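Local coordinates for F5/8 type C domain protein (Bacteroides ovatus, PDB 4ZRX) that is a putative alpha-L-fucosidase, probably hydrolysing fucosides with a TIM-barrel domain and carrying a C-terminal F5/8 type C domain, at residues S478-V483 against L488-G493; S499-A504 against Y518-S523; K527-V532 against F560-A565. One frame throughout, in Å; residues are numbered along the deposited sequence.

Interaction 1: residues S478-V483 against L488-G493; sequences SGWKQV and LTIDLG. With EDO (1,2-ethanediol), chain E.
Trp480 and Leu492 form the tight end of this hairpin: CD2 of Leu492 stands over the face of the indole, 3.8 Å from the centroid of its five-membered ring and 12° off the ring normal. CG of Trp480 lies anti to its carbonyl carbon (chi1 -54°), which brings the six-membered ring to Ile490, whose CG2 comes within 3.7 Å of Trp480 CE3. Asn473 and Met577 also touch the indole, and Ile490 and Leu492 both pack on Ile561 of the next strand, so this face belongs to the domain core. The backbones pair through Lys481 and Asp491, an antiparallel hydrogen-bonded pair: Lys481 N to Asp491 O is 2.8 Å, and Asp491 N returns a bond to Lys481 O. Further along, Val483 N reaches Thr489 O at 2.7 Å, a more bent bond (140° at the hydrogen). The opposite face of the sheet is looser. There the aliphatic part of Lys481 passes Asp491 and its ammonium end extends off the contact, while CG2 of Val483 rests 4.0 Å from Asp491 CB. Gln482, on the Trp480 side but exposed, lays NE2 against CD1 of Leu488 at 3.5 Å. At the corner, Asp491 OD1 accepts from Gly493 N from above the carboxylate plane and also meets Arg559 in a salt bridge, a pairing that would tend to keep the carboxylate ionised. Any CB on Gly493 would run into Gly479 O, and the backbone conformation there would also press it against the preceding carbonyl. The whole is a beta hairpin at the margin of the five-stranded sheet of an F5/8 type C beta-sandwich, with an Asx turn, Asp491 to Gly493, at the corner.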
loop_
_atom_site.group_PDB
_atom_site.type_symbol
_atom_site.label_atom_id
_atom_site.label_comp_id
_atom_site.label_asym_id
_atom_site.label_seq_id
_atom_site.Cartn_x
_atom_site.Cartn_y
_atom_site.Cartn_z
ATOM N N SER A 478 13.633 -22.551 12.408
ATOM C CA SER A 478 14.603 -22.803 11.339
ATOM C C SER A 478 15.614 -23.929 11.653
ATOM O O SER A 478 16.147 -24.547 10.744
ATOM C CB SER A 478 15.380 -21.532 11.016
ATOM O OG SER A 478 16.284 -21.216 12.070
ATOM N N GLY A 479 15.911 -24.144 12.925
ATOM C CA GLY A 479 16.738 -25.263 13.352
ATOM C C GLY A 479 15.969 -26.564 13.588
ATOM O O GLY A 479 16.599 -27.590 13.826
ATOM N N TRP A 480 14.626 -26.540 13.568
ATOM C CA TRP A 480 13.826 -27.758 13.864
ATOM C C TRP A 480 13.623 -28.576 12.625
ATOM O O TRP A 480 13.705 -28.054 11.532
ATOM C CB TRP A 480 12.416 -27.468 14.424
ATOM C CG TRP A 480 12.330 -26.586 15.629
ATOM C CD1 TRP A 480 13.350 -25.905 16.249
ATOM C CD2 TRP A 480 11.133 -26.187 16.282
ATOM N NE1 TRP A 480 12.844 -25.140 17.290
ATOM C CE2 TRP A 480 11.481 -25.281 17.306
ATOM C CE3 TRP A 480 9.795 -26.504 16.098
ATOM C CZ2 TRP A 480 10.530 -24.703 18.153
ATOM C CZ3 TRP A 480 8.842 -25.930 16.957
ATOM C CH2 TRP A 480 9.222 -25.053 17.960
ATOM N N LYS A 481 13.332 -29.860 12.809
ATOM C CA LYS A 481 12.876 -30.733 11.731
ATOM C C LYS A 481 11.711 -31.580 12.210
ATOM O O LYS A 481 11.787 -32.183 13.271
ATOM C CB LYS A 481 14.026 -31.644 11.247
ATOM C CG LYS A 481 15.040 -30.886 10.415
ATOM C CD LYS A 481 16.379 -31.588 10.277
ATOM C CE LYS A 481 17.386 -30.625 9.601
ATOM N NZ LYS A 481 18.610 -31.345 9.091
ATOM N N GLN A 482 10.652 -31.656 11.420
ATOM C CA GLN A 482 9.512 -32.507 11.746
ATOM C C GLN A 482 9.849 -33.949 11.471
ATOM O O GLN A 482 10.174 -34.292 10.354
ATOM C CB GLN A 482 8.285 -32.133 10.926
ATOM C CG GLN A 482 7.070 -33.036 11.191
ATOM C CD GLN A 482 5.793 -32.434 10.706
ATOM O OE1 GLN A 482 5.012 -33.073 10.000
ATOM N NE2 GLN A 482 5.562 -31.186 11.081
ATOM N N VAL A 483 9.790 -34.786 12.494
ATOM C CA VAL A 483 9.970 -36.241 12.347
ATOM C C VAL A 483 8.690 -36.986 11.957
ATOM O O VAL A 483 8.742 -37.967 11.242
ATOM C CB VAL A 483 10.508 -36.842 13.659
ATOM C CG1 VAL A 483 10.594 -38.377 13.573
ATOM C CG2 VAL A 483 11.879 -36.232 13.976
ATOM N N LEU A 488 2.396 -35.252 16.236
ATOM C CA LEU A 488 3.424 -34.295 15.893
ATOM C C LEU A 488 4.695 -34.596 16.686
ATOM O O LEU A 488 4.662 -34.560 17.906
ATOM C CB LEU A 488 2.934 -32.883 16.203
ATOM C CG LEU A 488 3.941 -31.812 15.823
ATOM C CD1 LEU A 488 4.296 -31.784 14.299
ATOM C CD2 LEU A 488 3.296 -30.505 16.235
ATOM N N THR A 489 5.780 -34.918 15.981
ATOM C CA THR A 489 7.064 -35.217 16.577
ATOM C C THR A 489 8.141 -34.369 15.917
ATOM O O THR A 489 8.229 -34.291 14.671
ATOM C CB THR A 489 7.369 -36.766 16.440
ATOM O OG1 THR A 489 6.261 -37.555 16.912
ATOM C CG2 THR A 489 8.629 -37.168 17.200
ATOM N N ILE A 490 8.955 -33.736 16.742
ATOM C CA ILE A 490 9.846 -32.675 16.301
ATOM C C ILE A 490 11.247 -32.874 16.895
ATOM O O ILE A 490 11.402 -33.056 18.091
ATOM C CB ILE A 490 9.329 -31.267 16.740
ATOM C CG1 ILE A 490 7.951 -30.957 16.139
ATOM C CG2 ILE A 490 10.352 -30.169 16.378
ATOM C CD1 ILE A 490 7.193 -29.820 16.881
ATOM N N ASP A 491 12.245 -32.833 16.023
ATOM C CA ASP A 491 13.636 -32.778 16.397
ATOM C C ASP A 491 13.983 -31.297 16.499
ATOM O O ASP A 491 13.969 -30.590 15.482
ATOM C CB ASP A 491 14.465 -33.488 15.295
ATOM C CG ASP A 491 15.963 -33.404 15.511
ATOM O OD1 ASP A 491 16.437 -32.648 16.381
ATOM O OD2 ASP A 491 16.703 -34.103 14.778
ATOM N N LEU A 492 14.314 -30.830 17.687
ATOM C CA LEU A 492 14.606 -29.401 17.871
ATOM C C LEU A 492 15.970 -28.951 17.337
ATOM O O LEU A 492 16.229 -27.749 17.285
ATOM C CB LEU A 492 14.491 -29.030 19.351
ATOM C CG LEU A 492 13.106 -29.259 19.982
ATOM C CD1 LEU A 492 13.185 -29.038 21.497
ATOM C CD2 LEU A 492 12.055 -28.379 19.365
ATOM N N GLY A 493 16.848 -29.904 16.993
ATOM C CA GLY A 493 18.085 -29.598 16.265
ATOM C C GLY A 493 19.320 -29.602 17.148
ATOM O O GLY A 493 20.436 -29.718 16.634
HETATM C C1 EDO E . -1.476 -34.404 17.595
HETATM O O1 EDO E . -0.052 -34.427 17.448
HETATM C C2 EDO E . -2.087 -35.791 17.412
HETATM O O2 EDO E . -1.580 -36.659 18.428
#

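Interaction 2: residues S499-A504 against Y518-S523; sequences SSFTYA and YQFFVS
The Phe501 ring has Phe520 over one face and Tyr518 at its edge. The two phenylalanine rings make an offset stack, centroids 4.1 Å apart and planes only 6° from parallel; CD1 of Phe520 sits 3.6 Å above the plane of the Phe501 ring, close to its centre. Tyr518 is turned almost perpendicular: the edge of Phe501 is directed toward the tyrosine face in an offset edge-to-face pair with planes at 77°, and Phe501 CZ lies 3.9 Å from Tyr518 CE1. Both partners come from one strand, two residues apart, and thus point to the same side of it, so a single ring from the other sheet meets both. Phe501 CG is set between the backbone N and the carbonyl carbon (chi1 86°), a placement that projects the ring across the gap, while Phe520 reaches back with CG anti to its N. The three rings form a buried aromatic cluster, in contact through dispersion and ring-edge electrostatics, between backbones whose nearest CA atoms, those of Phe501 and Phe520, are 8.9 Å apart. Strand 495-503 and strand 517-523 thus face each other across the sandwich. Around them, Val550 and Phe552 of strand 548-552 touch Phe501, Leu563 of strand 560-566 touches both Phe501 and Tyr518, and Phe538 stacks on Tyr518.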
loop_
_atom_site.group_PDB
_atom_site.type_symbol
_atom_site.label_atom_id
_atom_site.label_comp_id
_atom_site.label_asym_id
_atom_site.label_seq_id
_atom_site.Cartn_x
_atom_site.Cartn_y
_atom_site.Cartn_z
ATOM N N SER A 499 11.929 -24.874 29.922
ATOM C CA SER A 499 11.045 -24.486 31.042
ATOM C C SER A 499 9.541 -24.625 30.714
ATOM O O SER A 499 8.689 -24.554 31.590
ATOM C CB SER A 499 11.362 -23.052 31.508
ATOM O OG SER A 499 11.287 -22.131 30.426
ATOM N N SER A 500 9.200 -24.771 29.442
ATOM C CA SER A 500 7.788 -24.829 29.037
ATOM C C SER A 500 7.708 -25.192 27.571
ATOM O O SER A 500 8.729 -25.088 26.844
ATOM C CB SER A 500 7.084 -23.472 29.248
ATOM O OG SER A 500 7.566 -22.477 28.323
ATOM N N PHE A 501 6.517 -25.641 27.152
ATOM C CA PHE A 501 6.118 -25.615 25.757
ATOM C C PHE A 501 4.817 -24.830 25.687
ATOM O O PHE A 501 4.102 -24.659 26.681
ATOM C CB PHE A 501 5.978 -26.999 25.101
ATOM C CG PHE A 501 4.628 -27.674 25.290
ATOM C CD1 PHE A 501 4.312 -28.311 26.482
ATOM C CD2 PHE A 501 3.706 -27.701 24.286
ATOM C CE1 PHE A 501 3.110 -28.943 26.672
ATOM C CE2 PHE A 501 2.471 -28.348 24.477
ATOM C CZ PHE A 501 2.198 -28.974 25.691
ATOM N N THR A 502 4.534 -24.335 24.496
ATOM C CA THR A 502 3.313 -23.583 24.259
ATOM C C THR A 502 2.593 -24.205 23.067
ATOM O O THR A 502 3.242 -24.683 22.087
ATOM C CB THR A 502 3.687 -22.152 23.964
ATOM O OG1 THR A 502 4.205 -21.589 25.175
ATOM C CG2 THR A 502 2.493 -21.318 23.474
ATOM N N TYR A 503 1.280 -24.281 23.180
ATOM C CA TYR A 503 0.460 -24.652 22.033
ATOM C C TYR A 503 -0.281 -23.379 21.626
ATOM O O TYR A 503 -0.980 -22.787 22.473
ATOM C CB TYR A 503 -0.516 -25.754 22.426
ATOM C CG TYR A 503 -1.588 -26.004 21.346
ATOM C CD1 TYR A 503 -1.235 -26.205 19.997
ATOM C CD2 TYR A 503 -2.929 -26.077 21.686
ATOM C CE1 TYR A 503 -2.223 -26.445 19.006
ATOM C CE2 TYR A 503 -3.908 -26.370 20.737
ATOM C CZ TYR A 503 -3.553 -26.553 19.407
ATOM O OH TYR A 503 -4.562 -26.797 18.506
ATOM N N ALA A 504 -0.136 -22.969 20.355
ATOM C CA ALA A 504 -0.734 -21.722 19.835
ATOM C C ALA A 504 -1.492 -22.079 18.578
ATOM O O ALA A 504 -0.915 -22.093 17.505
ATOM C CB ALA A 504 0.340 -20.686 19.510
ATOM N N TYR A 518 -4.080 -33.660 26.054
ATOM C CA TYR A 518 -2.788 -33.923 25.489
ATOM C C TYR A 518 -1.862 -34.629 26.453
ATOM O O TYR A 518 -2.108 -34.635 27.659
ATOM C CB TYR A 518 -2.125 -32.607 25.050
ATOM C CG TYR A 518 -1.718 -31.770 26.206
ATOM C CD1 TYR A 518 -0.462 -31.936 26.816
ATOM C CD2 TYR A 518 -2.571 -30.825 26.726
ATOM C CE1 TYR A 518 -0.096 -31.192 27.960
ATOM C CE2 TYR A 518 -2.211 -30.078 27.847
ATOM C CZ TYR A 518 -0.975 -30.260 28.449
ATOM O OH TYR A 518 -0.634 -29.499 29.548
ATOM N N GLN A 519 -0.823 -35.239 25.883
ATOM C CA GLN A 519 0.332 -35.721 26.635
ATOM C C GLN A 519 1.554 -35.254 25.868
ATOM O O GLN A 519 1.606 -35.344 24.605
ATOM C CB GLN A 519 0.308 -37.239 26.715
ATOM C CG GLN A 519 -0.805 -37.775 27.593
ATOM C CD GLN A 519 -0.829 -39.293 27.682
ATOM O OE1 GLN A 519 -0.190 -39.901 28.555
ATOM N NE2 GLN A 519 -1.596 -39.916 26.806
ATOM N N PHE A 520 2.488 -34.676 26.589
ATOM C CA PHE A 520 3.682 -34.135 25.993
ATOM C C PHE A 520 4.837 -35.026 26.425
ATOM O O PHE A 520 4.889 -35.467 27.597
ATOM C CB PHE A 520 3.897 -32.734 26.484
ATOM C CG PHE A 520 5.033 -32.041 25.823
ATOM C CD1 PHE A 520 4.877 -31.481 24.541
ATOM C CD2 PHE A 520 6.242 -31.899 26.469
ATOM C CE1 PHE A 520 5.936 -30.832 23.933
ATOM C CE2 PHE A 520 7.319 -31.259 25.871
ATOM C CZ PHE A 520 7.156 -30.669 24.603
ATOM N N PHE A 521 5.716 -35.338 25.475
ATOM C CA PHE A 521 6.813 -36.278 25.695
ATOM C C PHE A 521 8.124 -35.682 25.223
ATOM O O PHE A 521 8.156 -34.875 24.272
ATOM C CB PHE A 521 6.593 -37.582 24.929
ATOM C CG PHE A 521 5.329 -38.315 25.246
ATOM C CD1 PHE A 521 4.141 -38.004 24.607
ATOM C CD2 PHE A 521 5.330 -39.384 26.146
ATOM C CE1 PHE A 521 2.970 -38.710 24.867
ATOM C CE2 PHE A 521 4.156 -40.105 26.418
ATOM C CZ PHE A 521 2.981 -39.780 25.769
ATOM N N VAL A 522 9.224 -36.135 25.835
ATOM C CA VAL A 522 10.546 -35.707 25.407
ATOM C C VAL A 522 11.465 -36.927 25.198
ATOM O O VAL A 522 11.226 -37.964 25.776
ATOM C CB VAL A 522 11.173 -34.704 26.385
ATOM C CG1 VAL A 522 10.385 -33.422 26.373
ATOM C CG2 VAL A 522 11.254 -35.263 27.838
ATOM N N SER A 523 12.474 -36.766 24.349
ATOM C CA SER A 523 13.462 -37.822 24.105
ATOM C C SER A 523 14.784 -37.208 23.705
ATOM O O SER A 523 14.843 -36.117 23.088
ATOM C CB SER A 523 12.974 -38.706 22.980
ATOM O OG SER A 523 13.885 -39.755 22.733
#

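Interaction 3: residues K527-V532 against F560-A565; sequences KSWKEV and FIKLEA. With EDO (1,2-ethanediol), chain E.
A cation-pi contact on the outer face of the five-stranded sheet joins Trp529, in the segment that carries edge strand 530-532, to Lys562 on strand 560-566. The lysine ammonium is poised over the indole, NZ lying 3.8 Å from the centroid of the five-membered ring of Trp529 and 13° off its normal. The rest of the lysine covers the same face: CB makes a CH-pi contact with the six-membered ring, coming 3.5 Å from Trp529 CZ3, and CE passes above CD2. A bend in the chain at chi3 (68°) lets one side chain cover both rings instead of running straight off the sheet. At the far end of the indole, Phe560 CB packs against Trp529 CH2 at 3.6 Å, while the phenylalanine ring is turned elsewhere. The ammonium has other company: a salt bridge from Lys562 NZ to Glu564 OE2 at 3.4 Å, whose hydrogen bond is weak, and a second cation-pi contact with Phe521 of the intervening strand. The carboxylate and the aromatic faces together would be expected to stabilise its positive charge. Replacing Trp529 with an alanine would probably remove the indole face from over Lys562, so that its ammonium loses one cation-pi partner and is freer to swing. Further along the same strand, an ethanediol molecule, probably from the crystallisation liquor, bonds Leu563 O through O1 at 2.7 Å and takes the N-H of Ala565 on O2. Trp529 and Lys562 thus reach over the intervening strand 517-523 to make a cation-pi contact on the outside of an F5/8 type C beta-sandwich.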
loop_
_atom_site.group_PDB
_atom_site.type_symbol
_atom_site.label_atom_id
_atom_site.label_comp_id
_atom_site.label_asym_id
_atom_site.label_seq_id
_atom_site.Cartn_x
_atom_site.Cartn_y
_atom_site.Cartn_z
ATOM N N LYS A 527 13.591 -42.153 20.155
ATOM C CA LYS A 527 13.052 -43.504 20.253
ATOM C C LYS A 527 12.451 -43.787 21.643
ATOM O O LYS A 527 11.314 -44.338 21.737
ATOM C CB LYS A 527 14.159 -44.498 19.980
ATOM C CG LYS A 527 14.897 -44.208 18.665
ATOM C CD LYS A 527 15.661 -45.405 18.195
ATOM C CE LYS A 527 16.803 -45.799 19.122
ATOM N NZ LYS A 527 18.125 -45.474 18.505
ATOM N N SER A 528 13.222 -43.417 22.677
ATOM C CA SER A 528 12.794 -43.580 24.101
ATOM C C SER A 528 12.134 -42.283 24.523
ATOM O O SER A 528 12.828 -41.258 24.617
ATOM C CB SER A 528 13.954 -43.846 25.059
ATOM O OG SER A 528 14.378 -45.180 25.038
ATOM N N TRP A 529 10.842 -42.376 24.839
ATOM C CA TRP A 529 9.994 -41.260 25.164
ATOM C C TRP A 529 9.506 -41.277 26.603
ATOM O O TRP A 529 8.909 -42.260 27.058
ATOM C CB TRP A 529 8.775 -41.267 24.260
ATOM C CG TRP A 529 9.121 -41.042 22.860
ATOM C CD1 TRP A 529 9.276 -41.991 21.878
ATOM C CD2 TRP A 529 9.343 -39.774 22.246
ATOM N NE1 TRP A 529 9.586 -41.375 20.692
ATOM C CE2 TRP A 529 9.652 -40.019 20.892
ATOM C CE3 TRP A 529 9.352 -38.468 22.716
ATOM C CZ2 TRP A 529 9.949 -38.992 20.000
ATOM C CZ3 TRP A 529 9.616 -37.426 21.819
ATOM C CH2 TRP A 529 9.927 -37.703 20.481
ATOM N N LYS A 530 9.785 -40.174 27.287
ATOM C CA LYS A 530 9.331 -39.944 28.636
ATOM C C LYS A 530 8.238 -38.885 28.631
ATOM O O LYS A 530 8.393 -37.808 27.980
ATOM C CB LYS A 530 10.470 -39.451 29.523
ATOM C CG LYS A 530 10.024 -39.466 30.984
ATOM C CD LYS A 530 11.128 -39.371 31.959
ATOM C CE LYS A 530 10.563 -39.644 33.352
ATOM N NZ LYS A 530 11.103 -38.622 34.276
ATOM N N GLU A 531 7.150 -39.174 29.339
ATOM C CA GLU A 531 6.094 -38.184 29.510
ATOM C C GLU A 531 6.548 -37.067 30.458
ATOM O O GLU A 531 7.214 -37.300 31.479
ATOM C CB GLU A 531 4.806 -38.834 29.994
ATOM C CG GLU A 531 3.604 -37.894 29.895
ATOM C CD GLU A 531 2.310 -38.497 30.418
ATOM O OE1 GLU A 531 2.289 -39.711 30.689
ATOM O OE2 GLU A 531 1.309 -37.746 30.575
ATOM N N VAL A 532 6.183 -35.834 30.116
ATOM C CA VAL A 532 6.439 -34.693 30.969
ATOM C C VAL A 532 5.142 -34.455 31.719
ATOM O O VAL A 532 4.088 -34.274 31.073
ATOM C CB VAL A 532 6.781 -33.441 30.166
ATOM C CG1 VAL A 532 7.110 -32.258 31.094
ATOM C CG2 VAL A 532 7.976 -33.711 29.265
ATOM N N PHE A 560 14.279 -34.171 21.149
ATOM C CA PHE A 560 13.048 -34.388 20.400
ATOM C C PHE A 560 11.880 -34.115 21.329
ATOM O O PHE A 560 11.984 -34.343 22.522
ATOM C CB PHE A 560 12.933 -35.833 19.877
ATOM C CG PHE A 560 14.048 -36.248 18.920
ATOM C CD1 PHE A 560 15.291 -36.663 19.415
ATOM C CD2 PHE A 560 13.831 -36.294 17.540
ATOM C CE1 PHE A 560 16.336 -37.068 18.535
ATOM C CE2 PHE A 560 14.863 -36.715 16.654
ATOM C CZ PHE A 560 16.114 -37.097 17.161
ATOM N N ILE A 561 10.772 -33.614 20.782
ATOM C CA ILE A 561 9.541 -33.469 21.552
ATOM C C ILE A 561 8.437 -34.101 20.765
ATOM O O ILE A 561 8.529 -34.228 19.553
ATOM C CB ILE A 561 9.187 -32.003 21.901
ATOM C CG1 ILE A 561 8.944 -31.161 20.623
ATOM C CG2 ILE A 561 10.313 -31.397 22.729
ATOM C CD1 ILE A 561 8.630 -29.676 20.941
ATOM N N LYS A 562 7.378 -34.464 21.453
ATOM C CA LYS A 562 6.220 -35.114 20.848
ATOM C C LYS A 562 4.963 -34.693 21.582
ATOM O O LYS A 562 4.922 -34.725 22.816
ATOM C CB LYS A 562 6.365 -36.658 20.889
ATOM C CG LYS A 562 5.127 -37.430 20.427
ATOM C CD LYS A 562 5.368 -38.937 20.291
ATOM C CE LYS A 562 5.584 -39.569 21.636
ATOM N NZ LYS A 562 5.658 -41.047 21.584
ATOM N N LEU A 563 3.928 -34.319 20.839
ATOM C CA LEU A 563 2.622 -34.003 21.426
ATOM C C LEU A 563 1.596 -34.982 20.902
ATOM O O LEU A 563 1.374 -35.017 19.685
ATOM C CB LEU A 563 2.188 -32.553 21.103
ATOM C CG LEU A 563 0.899 -32.070 21.792
ATOM C CD1 LEU A 563 1.114 -31.780 23.291
ATOM C CD2 LEU A 563 0.289 -30.833 21.114
ATOM N N GLU A 564 1.003 -35.779 21.796
ATOM C CA GLU A 564 -0.151 -36.627 21.503
ATOM C C GLU A 564 -1.381 -35.875 21.977
ATOM O O GLU A 564 -1.430 -35.437 23.109
ATOM C CB GLU A 564 -0.051 -38.002 22.196
ATOM C CG GLU A 564 1.118 -38.844 21.630
ATOM C CD GLU A 564 1.301 -40.257 22.247
ATOM O OE1 GLU A 564 0.440 -40.671 23.064
ATOM O OE2 GLU A 564 2.312 -40.942 21.896
ATOM N N ALA A 565 -2.374 -35.689 21.116
ATOM C CA ALA A 565 -3.545 -34.927 21.520
ATOM C C ALA A 565 -4.839 -35.357 20.846
ATOM O O ALA A 565 -4.838 -35.838 19.684
ATOM C CB ALA A 565 -3.288 -33.424 21.304
HETATM C C1 EDO E . -1.476 -34.404 17.595
HETATM O O1 EDO E . -0.052 -34.427 17.448
HETATM C C2 EDO E . -2.087 -35.791 17.412
HETATM O O2 EDO E . -1.580 -36.659 18.428
#

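In the fold
From the N terminus the three contacts follow in series along the F5/8 type C domain, none enclosing or crossing another. Interaction 1 closes the short turn of the hairpin 481-485/488-492. The chain then turns a corner at Gly493 into the opposing sheet, and interaction 2 closes the loop that brings it back, tying strand 495-503 to strand 517-523 across the core. Interaction 3 closes a longer excursion, from edge strand 530-532 through 548-552 and 555-558 to strand 560-566. That last strand lies between 488-492 and 517-523: Ile561 and Leu563 pair with interaction 1, Phe560 with Ser523 of interaction 2, and the ethanediol bonded to strand 560-566 also takes Leu488 N, tying interactions 1 and 3.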